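Local coordinates for protein tryptophan--tRNA ligase (Mycoplasma pneumoniae, PDB 2YY5) that probably attaches L-tryptophan to its cognate tRNA at the expense of ATP, as a homodimeric class I aminoacyl-tRNA synthetase, at residues V248-M251 and L252-K256. The protein carries 1 engineered substitution. Residues are numbered along the deposited sequence; the frame is centred on the assembly and turned at random.
Sequences VTNM and LTILK
Val248 O accepts the amide of Leu252 (N to O 3.0 Å) one helical turn on. Leu252 CB lies against Val248 O (3.3 Å), and its side chain also touches Phe240. At Thr249 the hydroxyl turns back along the chain, beside its own backbone N (chi1 -53°), where OG1 is hydrogen-bonded to Gln245 O and Ala241 N in the chain leading into the helix. That rotation sends the methyl onward, anti to the backbone N and towards Thr253, whose own CG2 is placed with less certainty. Asn250 O receives Ile254 N at 3.0 Å, and the ethyl arm of Ile254 runs back along this turn, CD1 lying 3.5 Å from Asn250 O. These backbone i to i+4 bonds belong to the alpha-helix 246-259, which follows the KMSKS region characteristic of class I synthetases and stands beside the nucleotide end of the active site. Ile254 packs there close to Ile193 and Met203, both predicted to bind ATP, and also meets Leu19 and Leu23 of helix 19-26; the Asn250 side chain comes to about 8 Å from the bound tryptophanyl-sulfamoyl adenosine. Met251 O takes Leu255 N at 3.0 Å, while the methionine side chain, bent at the thioether (chi3 -81°), reaches Lys288 and Leu291 of helix 284-308.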
loop_
_atom_site.group_PDB
_atom_site.type_symbol
_atom_site.label_atom_id
_atom_site.label_comp_id
_atom_site.label_asym_id
_atom_site.label_seq_id
_atom_site.Cartn_x
_atom_site.Cartn_y
_atom_site.Cartn_z
ATOM N N VAL B 248 20.701 36.682 6.352
ATOM C CA VAL B 248 20.200 37.917 5.759
ATOM C C VAL B 248 19.521 37.700 4.409
ATOM O O VAL B 248 18.464 38.269 4.144
ATOM C CB VAL B 248 21.333 38.950 5.599
ATOM C CG1 VAL B 248 20.904 40.077 4.666
ATOM C CG2 VAL B 248 21.692 39.509 6.961
ATOM N N THR B 249 20.117 36.879 3.555
ATOM C CA THR B 249 19.527 36.624 2.248
ATOM C C THR B 249 18.130 36.012 2.390
ATOM O O THR B 249 17.200 36.414 1.694
ATOM C CB THR B 249 20.414 35.676 1.408
ATOM O OG1 THR B 249 21.748 36.195 1.364
ATOM C CG2 THR B 249 19.869 35.551 -0.027
ATOM N N ASN B 250 17.991 35.052 3.301
ATOM C CA ASN B 250 16.713 34.386 3.533
ATOM C C ASN B 250 15.627 35.373 3.947
ATOM O O ASN B 250 14.542 35.384 3.369
ATOM C CB ASN B 250 16.866 33.326 4.620
ATOM C CG ASN B 250 15.632 32.466 4.773
ATOM O OD1 ASN B 250 15.205 32.166 5.887
ATOM N ND2 ASN B 250 15.056 32.051 3.653
ATOM N N MET B 251 15.908 36.196 4.955
ATOM C CA MET B 251 14.924 37.175 5.408
ATOM C C MET B 251 14.571 38.117 4.261
ATOM O O MET B 251 13.446 38.582 4.136
ATOM C CB MET B 251 15.472 37.991 6.583
ATOM C CG MET B 251 15.621 37.209 7.877
ATOM S SD MET B 251 15.977 38.276 9.291
ATOM C CE MET B 251 17.734 38.514 9.091
ATOM N N LEU B 252 15.550 38.380 3.415
ATOM C CA LEU B 252 15.358 39.281 2.292
ATOM C C LEU B 252 14.427 38.707 1.222
ATOM O O LEU B 252 13.541 39.411 0.732
ATOM C CB LEU B 252 16.720 39.634 1.694
ATOM C CG LEU B 252 16.883 40.940 0.916
ATOM C CD1 LEU B 252 16.337 42.129 1.709
ATOM C CD2 LEU B 252 18.366 41.124 0.607
ATOM N N THR B 253 14.601 37.438 0.857
ATOM C CA THR B 253 13.728 36.868 -0.163
ATOM C C THR B 253 12.315 36.606 0.391
ATOM O O THR B 253 11.344 36.610 -0.369
ATOM C CB THR B 253 14.344 35.566 -0.836
ATOM O OG1 THR B 253 13.465 34.452 -0.653
ATOM C CG2 THR B 253 15.710 35.234 -0.268
ATOM N N ILE B 254 12.198 36.406 1.707
ATOM C CA ILE B 254 10.890 36.181 2.334
ATOM C C ILE B 254 10.118 37.481 2.257
ATOM O O ILE B 254 8.933 37.496 1.906
ATOM C CB ILE B 254 10.994 35.809 3.836
ATOM C CG1 ILE B 254 11.596 34.411 3.998
ATOM C CG2 ILE B 254 9.609 35.857 4.481
ATOM C CD1 ILE B 254 11.998 34.085 5.420
ATOM N N LEU B 255 10.810 38.566 2.606
ATOM C CA LEU B 255 10.248 39.914 2.592
ATOM C C LEU B 255 9.731 40.245 1.185
ATOM O O LEU B 255 8.628 40.771 1.033
ATOM C CB LEU B 255 11.319 40.941 3.002
ATOM C CG LEU B 255 10.921 42.249 3.712
ATOM C CD1 LEU B 255 11.879 43.353 3.291
ATOM C CD2 LEU B 255 9.503 42.657 3.366
ATOM N N LYS B 256 10.530 39.938 0.163
ATOM C CA LYS B 256 10.128 40.214 -1.214
ATOM C C LYS B 256 8.831 39.490 -1.599
ATOM O O LYS B 256 7.963 40.064 -2.261
ATOM C CB LYS B 256 11.247 39.829 -2.205
ATOM C CG LYS B 256 10.909 40.218 -3.656
ATOM C CD LYS B 256 12.100 40.168 -4.616
ATOM C CE LYS B 256 12.427 38.750 -5.062
ATOM N NZ LYS B 256 13.512 38.717 -6.086
#